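Long-range contact in protease (Helicobacter pylori, PDB 5EUF), which is a zinc-dependent M16-family protease that probably cleaves the cytoplasmic domain of the human adhesion protein JAM-A, weakening cell-cell adhesion in the gastric epithelium: residues E70-S82 / F94-L108. Residues are numbered along the deposited sequence; the frame is centred on the assembly and turned at random.
Sequences EFDKIVKRFGGVS and FIKTSEANLDKSLEL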
ATOM      1  N   GLU B  70     -27.748 -24.113   5.682  1.00 37.69           N
ATOM      2  CA  GLU B  70     -28.409 -25.318   5.194  1.00 42.40           C
ATOM      3  C   GLU B  70     -27.467 -26.110   4.292  1.00 36.08           C
ATOM      4  O   GLU B  70     -27.615 -27.322   4.136  1.00 40.79           O
ATOM      5  CB  GLU B  70     -29.699 -24.969   4.444  1.00 55.85           C
ATOM      6  CG  GLU B  70     -30.549 -26.175   4.065  1.00 56.96           C
ATOM      7  CD  GLU B  70     -31.802 -25.792   3.297  1.00 57.86           C
ATOM      8  OE1 GLU B  70     -32.425 -26.691   2.690  1.00 56.66           O
ATOM      9  OE2 GLU B  70     -32.164 -24.597   3.303  1.00 55.03           O
ATOM     10  N   PHE B  71     -26.502 -25.415   3.699  1.00 30.42           N
ATOM     11  CA  PHE B  71     -25.449 -26.061   2.924  1.00 29.77           C
ATOM     12  C   PHE B  71     -24.709 -27.077   3.792  1.00 39.02           C
ATOM     13  O   PHE B  71     -24.611 -28.253   3.438  1.00 44.10           O
ATOM     14  CB  PHE B  71     -24.475 -25.015   2.372  1.00 32.81           C
ATOM     15  CG  PHE B  71     -23.395 -25.581   1.482  1.00 39.71           C
ATOM     16  CD1 PHE B  71     -22.254 -26.159   2.024  1.00 40.75           C
ATOM     17  CD2 PHE B  71     -23.506 -25.507   0.104  1.00 41.76           C
ATOM     18  CE1 PHE B  71     -21.261 -26.670   1.209  1.00 33.59           C
ATOM     19  CE2 PHE B  71     -22.511 -26.012  -0.715  1.00 44.70           C
ATOM     20  CZ  PHE B  71     -21.389 -26.595  -0.162  1.00 20.29           C
ATOM     21  N   ASP B  72     -24.195 -26.613   4.928  1.00 43.08           N
ATOM     22  CA  ASP B  72     -23.447 -27.466   5.847  1.00 55.53           C
ATOM     23  C   ASP B  72     -24.305 -28.614   6.377  1.00 54.84           C
ATOM     24  O   ASP B  72     -23.851 -29.761   6.438  1.00 43.32           O
ATOM     25  CB  ASP B  72     -22.892 -26.642   7.014  1.00 63.69           C
ATOM     26  CG  ASP B  72     -21.704 -25.784   6.613  1.00 88.06           C
ATOM     27  OD1 ASP B  72     -20.841 -26.276   5.854  1.00 90.46           O
ATOM     28  OD2 ASP B  72     -21.632 -24.618   7.055  1.00 97.19           O
ATOM     29  N   LYS B  73     -25.542 -28.298   6.752  1.00 45.51           N
ATOM     30  CA  LYS B  73     -26.464 -29.294   7.289  1.00 40.01           C
ATOM     31  C   LYS B  73     -26.680 -30.437   6.301  1.00 41.31           C
ATOM     32  O   LYS B  73     -26.635 -31.607   6.676  1.00 50.43           O
ATOM     33  CB  LYS B  73     -27.803 -28.646   7.647  1.00 30.44           C
ATOM     34  N   ILE B  74     -26.903 -30.088   5.038  1.00 37.53           N
ATOM     35  CA  ILE B  74     -27.095 -31.079   3.987  1.00 32.92           C
ATOM     36  C   ILE B  74     -25.843 -31.934   3.792  1.00 48.83           C
ATOM     37  O   ILE B  74     -25.932 -33.161   3.699  1.00 57.75           O
ATOM     38  CB  ILE B  74     -27.472 -30.410   2.648  1.00 28.06           C
ATOM     39  CG1 ILE B  74     -28.914 -29.901   2.700  1.00 29.10           C
ATOM     40  CG2 ILE B  74     -27.305 -31.381   1.491  1.00 28.08           C
ATOM     41  CD1 ILE B  74     -29.392 -29.282   1.405  1.00 28.65           C
ATOM     42  N   VAL B  75     -24.681 -31.288   3.742  1.00 47.40           N
ATOM     43  CA  VAL B  75     -23.418 -32.000   3.561  1.00 38.39           C
ATOM     44  C   VAL B  75     -23.181 -32.981   4.699  1.00 41.04           C
ATOM     45  O   VAL B  75     -22.877 -34.154   4.468  1.00 28.31           O
ATOM     46  CB  VAL B  75     -22.219 -31.035   3.467  1.00 25.19           C
ATOM     47  CG1 VAL B  75     -20.910 -31.802   3.559  1.00 24.77           C
ATOM     48  CG2 VAL B  75     -22.282 -30.231   2.175  1.00 23.82           C
ATOM     49  N   LYS B  76     -23.337 -32.498   5.928  1.00 45.58           N
ATOM     50  CA  LYS B  76     -23.143 -33.324   7.113  1.00 29.40           C
ATOM     51  C   LYS B  76     -24.154 -34.470   7.166  1.00 51.28           C
ATOM     52  O   LYS B  76     -23.874 -35.528   7.727  1.00 37.99           O
ATOM     53  CB  LYS B  76     -23.244 -32.473   8.381  1.00 29.74           C
ATOM     54  N   ARG B  77     -25.323 -34.254   6.571  1.00 47.86           N
ATOM     55  CA  ARG B  77     -26.379 -35.260   6.574  1.00 39.31           C
ATOM     56  C   ARG B  77     -25.971 -36.520   5.812  1.00 47.76           C
ATOM     57  O   ARG B  77     -26.302 -37.629   6.232  1.00 64.47           O
ATOM     58  CB  ARG B  77     -27.671 -34.688   5.987  1.00 33.25           C
ATOM     59  N   PHE B  78     -25.257 -36.366   4.697  1.00 36.46           N
ATOM     60  CA  PHE B  78     -24.763 -37.551   3.999  1.00 36.00           C
ATOM     61  C   PHE B  78     -23.316 -37.853   4.387  1.00 38.25           C
ATOM     62  O   PHE B  78     -22.564 -38.454   3.618  1.00 32.72           O
ATOM     63  CB  PHE B  78     -24.914 -37.426   2.470  1.00 36.19           C
ATOM     64  CG  PHE B  78     -24.271 -36.202   1.857  1.00 37.47           C
ATOM     65  CD1 PHE B  78     -25.055 -35.156   1.396  1.00 39.76           C
ATOM     66  CD2 PHE B  78     -22.897 -36.126   1.682  1.00 43.62           C
ATOM     67  CE1 PHE B  78     -24.478 -34.043   0.805  1.00 43.64           C
ATOM     68  CE2 PHE B  78     -22.316 -35.016   1.096  1.00 43.89           C
ATOM     69  CZ  PHE B  78     -23.107 -33.973   0.657  1.00 45.21           C
ATOM     70  N   GLY B  79     -22.947 -37.444   5.598  1.00 36.66           N
ATOM     71  CA  GLY B  79     -21.658 -37.787   6.170  1.00 41.04           C
ATOM     72  C   GLY B  79     -20.477 -37.218   5.414  1.00 37.80           C
ATOM     73  O   GLY B  79     -19.395 -37.806   5.396  1.00 45.36           O
ATOM     74  N   GLY B  80     -20.684 -36.067   4.787  1.00 36.60           N
ATOM     75  CA  GLY B  80     -19.630 -35.423   4.032  1.00 27.54           C
ATOM     76  C   GLY B  80     -18.813 -34.458   4.866  1.00 39.05           C
ATOM     77  O   GLY B  80     -19.122 -34.204   6.033  1.00 33.81           O
ATOM     78  N   VAL B  81     -17.754 -33.927   4.265  1.00 42.68           N
ATOM     79  CA  VAL B  81     -16.927 -32.910   4.903  1.00 39.42           C
ATOM     80  C   VAL B  81     -16.687 -31.768   3.930  1.00 34.37           C
ATOM     81  O   VAL B  81     -16.216 -31.991   2.815  1.00 51.72           O
ATOM     82  CB  VAL B  81     -15.571 -33.476   5.363  1.00 24.93           C
ATOM     83  CG1 VAL B  81     -14.720 -32.377   5.981  1.00 24.09           C
ATOM     84  CG2 VAL B  81     -15.773 -34.613   6.344  1.00 26.61           C
ATOM     85  N   SER B  82     -17.014 -30.547   4.341  1.00 38.02           N
ATOM     86  CA  SER B  82     -16.831 -29.388   3.470  1.00 33.83           C
ATOM     87  C   SER B  82     -15.997 -28.298   4.129  1.00 38.11           C
ATOM     88  O   SER B  82     -16.415 -27.699   5.120  1.00 50.91           O
ATOM     89  CB  SER B  82     -18.182 -28.809   3.048  1.00 30.49           C
ATOM     90  OG  SER B  82     -18.747 -28.019   4.080  1.00 31.60           O
ATOM     91  N   PHE B  94     -14.338 -27.249  -1.303  1.00 24.53           N
ATOM     92  CA  PHE B  94     -14.405 -28.674  -1.623  1.00 26.20           C
ATOM     93  C   PHE B  94     -15.247 -29.484  -0.639  1.00 26.57           C
ATOM     94  O   PHE B  94     -15.306 -29.180   0.552  1.00 25.17           O
ATOM     95  CB  PHE B  94     -12.994 -29.275  -1.710  1.00 20.40           C
ATOM     96  CG  PHE B  94     -12.219 -29.212  -0.424  1.00 35.95           C
ATOM     97  CD1 PHE B  94     -12.304 -30.239   0.507  1.00 42.62           C
ATOM     98  CD2 PHE B  94     -11.391 -28.134  -0.151  1.00 40.55           C
ATOM     99  CE1 PHE B  94     -11.591 -30.182   1.688  1.00 50.20           C
ATOM    100  CE2 PHE B  94     -10.673 -28.073   1.027  1.00 43.61           C
ATOM    101  CZ  PHE B  94     -10.773 -29.098   1.948  1.00 57.21           C
ATOM    102  N   ILE B  95     -15.890 -30.526  -1.162  1.00 28.02           N
ATOM    103  CA  ILE B  95     -16.658 -31.463  -0.349  1.00 33.90           C
ATOM    104  C   ILE B  95     -16.014 -32.845  -0.369  1.00 28.49           C
ATOM    105  O   ILE B  95     -15.725 -33.387  -1.436  1.00 26.16           O
ATOM    106  CB  ILE B  95     -18.118 -31.588  -0.841  1.00 33.22           C
ATOM    107  CG1 ILE B  95     -18.867 -30.266  -0.666  1.00 24.79           C
ATOM    108  CG2 ILE B  95     -18.842 -32.694  -0.094  1.00 23.52           C
ATOM    109  CD1 ILE B  95     -20.307 -30.324  -1.131  1.00 26.67           C
ATOM    110  N   LYS B  96     -15.785 -33.407   0.815  1.00 29.60           N
ATOM    111  CA  LYS B  96     -15.286 -34.772   0.940  1.00 35.81           C
ATOM    112  C   LYS B  96     -16.441 -35.744   1.136  1.00 40.99           C
ATOM    113  O   LYS B  96     -17.126 -35.697   2.155  1.00 54.37           O
ATOM    114  CB  LYS B  96     -14.309 -34.889   2.109  1.00 49.02           C
ATOM    115  CG  LYS B  96     -12.909 -34.398   1.807  1.00 59.13           C
ATOM    116  CD  LYS B  96     -12.232 -35.300   0.795  1.00 62.48           C
ATOM    117  CE  LYS B  96     -12.099 -36.717   1.320  1.00 62.12           C
ATOM    118  NZ  LYS B  96     -11.391 -37.589   0.347  1.00 68.33           N
ATOM    119  N   THR B  97     -16.657 -36.624   0.165  1.00 32.92           N
ATOM    120  CA  THR B  97     -17.742 -37.593   0.269  1.00 47.78           C
ATOM    121  C   THR B  97     -17.522 -38.795  -0.647  1.00 52.26           C
ATOM    122  O   THR B  97     -16.395 -39.081  -1.053  1.00 41.67           O
ATOM    123  CB  THR B  97     -19.104 -36.938  -0.054  1.00 42.44           C
ATOM    124  OG1 THR B  97     -20.135 -37.933  -0.029  1.00 55.68           O
ATOM    125  CG2 THR B  97     -19.070 -36.273  -1.422  1.00 26.60           C
ATOM    126  N   SER B  98     -18.603 -39.506  -0.957  1.00 50.95           N
ATOM    127  CA  SER B  98     -18.537 -40.635  -1.876  1.00 44.63           C
ATOM    128  C   SER B  98     -19.161 -40.264  -3.216  1.00 43.15           C
ATOM    129  O   SER B  98     -19.715 -39.175  -3.366  1.00 55.59           O
ATOM    130  CB  SER B  98     -19.235 -41.858  -1.282  1.00 37.66           C
ATOM    131  OG  SER B  98     -20.595 -41.582  -1.011  1.00 50.37           O
ATOM    132  N   GLU B  99     -19.073 -41.168  -4.188  1.00 35.98           N
ATOM    133  CA  GLU B  99     -19.576 -40.886  -5.531  1.00 39.25           C
ATOM    134  C   GLU B  99     -21.101 -40.847  -5.545  1.00 41.43           C
ATOM    135  O   GLU B  99     -21.708 -40.281  -6.455  1.00 44.88           O
ATOM    136  CB  GLU B  99     -19.060 -41.923  -6.535  1.00 48.37           C
ATOM    137  CG  GLU B  99     -19.788 -43.261  -6.509  1.00 73.05           C
ATOM    138  CD  GLU B  99     -20.947 -43.319  -7.488  1.00 76.03           C
ATOM    139  OE1 GLU B  99     -21.032 -42.427  -8.361  1.00 75.25           O
ATOM    140  OE2 GLU B  99     -21.773 -44.250  -7.381  1.00 77.42           O
ATOM    141  N   ALA B 100     -21.714 -41.450  -4.532  1.00 33.72           N
ATOM    142  CA  ALA B 100     -23.164 -41.452  -4.413  1.00 45.05           C
ATOM    143  C   ALA B 100     -23.685 -40.046  -4.128  1.00 58.01           C
ATOM    144  O   ALA B 100     -24.831 -39.724  -4.437  1.00 76.31           O
ATOM    145  CB  ALA B 100     -23.608 -42.415  -3.324  1.00 35.81           C
ATOM    146  N   ASN B 101     -22.831 -39.211  -3.543  1.00 43.13           N
ATOM    147  CA  ASN B 101     -23.209 -37.842  -3.215  1.00 36.13           C
ATOM    148  C   ASN B 101     -22.574 -36.821  -4.152  1.00 39.69           C
ATOM    149  O   ASN B 101     -22.574 -35.624  -3.869  1.00 39.13           O
ATOM    150  CB  ASN B 101     -22.838 -37.522  -1.767  1.00 34.82           C
ATOM    151  CG  ASN B 101     -23.616 -38.357  -0.772  1.00 45.67           C
ATOM    152  OD1 ASN B 101     -23.038 -39.013   0.093  1.00 52.20           O
ATOM    153  ND2 ASN B 101     -24.937 -38.343  -0.896  1.00 47.45           N
ATOM    154  N   LEU B 102     -22.037 -37.299  -5.269  1.00 46.52           N
ATOM    155  CA  LEU B 102     -21.466 -36.416  -6.279  1.00 43.37           C
ATOM    156  C   LEU B 102     -22.521 -35.479  -6.852  1.00 37.36           C
ATOM    157  O   LEU B 102     -22.275 -34.288  -7.033  1.00 40.94           O
ATOM    158  CB  LEU B 102     -20.829 -37.227  -7.406  1.00 33.75           C
ATOM    159  CG  LEU B 102     -20.359 -36.386  -8.595  1.00 33.55           C
ATOM    160  CD1 LEU B 102     -19.221 -35.464  -8.186  1.00 26.56           C
ATOM    161  CD2 LEU B 102     -19.953 -37.272  -9.760  1.00 31.89           C
ATOM    162  N   ASP B 103     -23.699 -36.029  -7.131  1.00 40.41           N
ATOM    163  CA  ASP B 103     -24.778 -35.264  -7.743  1.00 39.91           C
ATOM    164  C   ASP B 103     -25.281 -34.155  -6.825  1.00 35.14           C
ATOM    165  O   ASP B 103     -25.438 -33.011  -7.252  1.00 35.35           O
ATOM    166  CB  ASP B 103     -25.935 -36.185  -8.127  1.00 37.52           C
ATOM    167  CG  ASP B 103     -26.969 -35.490  -8.986  1.00 47.44           C
ATOM    168  OD1 ASP B 103     -26.758 -35.410 -10.214  1.00 54.61           O
ATOM    169  OD2 ASP B 103     -27.991 -35.022  -8.440  1.00 52.16           O
ATOM    170  N   LYS B 104     -25.529 -34.493  -5.564  1.00 36.42           N
ATOM    171  CA  LYS B 104     -26.016 -33.510  -4.604  1.00 33.10           C
ATOM    172  C   LYS B 104     -24.957 -32.451  -4.316  1.00 42.42           C
ATOM    173  O   LYS B 104     -25.280 -31.282  -4.107  1.00 45.88           O
ATOM    174  CB  LYS B 104     -26.442 -34.193  -3.305  1.00 28.60           C
ATOM    175  CG  LYS B 104     -27.158 -33.273  -2.330  1.00 28.46           C
ATOM    176  CD  LYS B 104     -28.450 -32.738  -2.926  1.00 39.91           C
ATOM    177  CE  LYS B 104     -29.190 -31.848  -1.937  1.00 56.84           C
ATOM    178  NZ  LYS B 104     -30.435 -31.269  -2.521  1.00 62.44           N
ATOM    179  N   SER B 105     -23.691 -32.865  -4.310  1.00 39.48           N
ATOM    180  CA  SER B 105     -22.586 -31.945  -4.055  1.00 43.45           C
ATOM    181  C   SER B 105     -22.465 -30.907  -5.165  1.00 38.44           C
ATOM    182  O   SER B 105     -22.245 -29.725  -4.901  1.00 23.83           O
ATOM    183  CB  SER B 105     -21.271 -32.712  -3.908  1.00 24.06           C
ATOM    184  OG  SER B 105     -21.312 -33.567  -2.781  1.00 27.48           O
ATOM    185  N   LEU B 106     -22.612 -31.357  -6.406  1.00 38.46           N
ATOM    186  CA  LEU B 106     -22.584 -30.460  -7.554  1.00 33.07           C
ATOM    187  C   LEU B 106     -23.771 -29.502  -7.528  1.00 34.65           C
ATOM    188  O   LEU B 106     -23.648 -28.342  -7.919  1.00 41.01           O
ATOM    189  CB  LEU B 106     -22.575 -31.261  -8.856  1.00 32.17           C
ATOM    190  CG  LEU B 106     -21.249 -31.957  -9.164  1.00 34.09           C
ATOM    191  CD1 LEU B 106     -21.303 -32.676 -10.499  1.00 35.17           C
ATOM    192  CD2 LEU B 106     -20.119 -30.943  -9.144  1.00 32.29           C
ATOM    193  N   GLU B 107     -24.915 -29.996  -7.065  1.00 32.56           N
ATOM    194  CA  GLU B 107     -26.114 -29.176  -6.938  1.00 25.31           C
ATOM    195  C   GLU B 107     -25.893 -28.045  -5.942  1.00 31.65           C
ATOM    196  O   GLU B 107     -26.219 -26.889  -6.216  1.00 37.89           O
ATOM    197  CB  GLU B 107     -27.305 -30.034  -6.505  1.00 30.66           C
ATOM    198  CG  GLU B 107     -28.575 -29.245  -6.220  1.00 34.13           C
ATOM    199  CD  GLU B 107     -29.744 -30.136  -5.835  1.00 41.85           C
ATOM    200  OE1 GLU B 107     -29.557 -31.367  -5.737  1.00 34.17           O
ATOM    201  OE2 GLU B 107     -30.854 -29.601  -5.630  1.00 63.09           O
ATOM    202  N   LEU B 108     -25.329 -28.393  -4.790  1.00 29.85           N
ATOM    203  CA  LEU B 108     -25.058 -27.426  -3.733  1.00 34.80           C
ATOM    204  C   LEU B 108     -24.081 -26.339  -4.174  1.00 39.57           C
ATOM    205  O   LEU B 108     -24.217 -25.177  -3.791  1.00 42.44           O
ATOM    206  CB  LEU B 108     -24.508 -28.135  -2.497  1.00 27.86           C
ATOM    207  CG  LEU B 108     -25.440 -29.079  -1.745  1.00 24.17           C
ATOM    208  CD1 LEU B 108     -24.754 -29.568  -0.487  1.00 27.42           C
ATOM    209  CD2 LEU B 108     -26.746 -28.382  -1.415  1.00 25.51           C
TER
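A beta hairpin at the rim of the six-stranded sheet of the M16 peptidase unit pairs its strands through Val81 and Lys96, and the helices flanking it, 70-77 and 102-113, pack against one face of that sheet. The axes of helix 70-77 and of the 102-108 portion of its partner run nearly antiparallel (173°) with a closest approach of 11.1 Å. Val81 and Lys96 form an antiparallel hydrogen-bonded pair: Val81 N donates to Lys96 O (2.8 Å), and Lys96 N returns a bond to Val81 O. Ser82 and Ile95 follow as the non-hydrogen-bonded pair, and their side chains lie on the sheet face that the helices cover.

Between the helices, Leu108 supplies the central apolar surface. Its CD1 lies over one face of the Phe71 ring, offset toward the rim, and also meets Ile74 CG2 and Val75 CG2, each at 3.7 Å; Leu108 CB is the atom nearest the ring, at Phe71 CE2. Ile95 CD1 comes up from the strand, tip to tip with Val75 CG2 (3.9 Å). Phe60 packs edge-to-face with Phe71.

Phe78 closes the other end. With CG between the backbone N and the carbonyl carbon (chi1 55°), its ring lies between Val75 O, 3.4 Å above the centre of one face, and Asn101 on the opposite face. There the Asn101 amide stacks 26° from the ring plane, and CB makes a CH-pi contact 4.0 Å from the centroid. Asn101 O accepts hydrogen bonds from Ser105 N and Ser105 OG, which reach it from opposite faces of its plane.

Gly79, with positive phi, ends helix 70-77 in a Schellman motif, marked by bonds from Gly80 N to Val75 O and from Gly79 N to Lys76 O. The chemistry implies a division of labour: backbone bonds set the hairpin register, while apolar burial, with the stack of the Asn101 amide on Phe78, joins the helices.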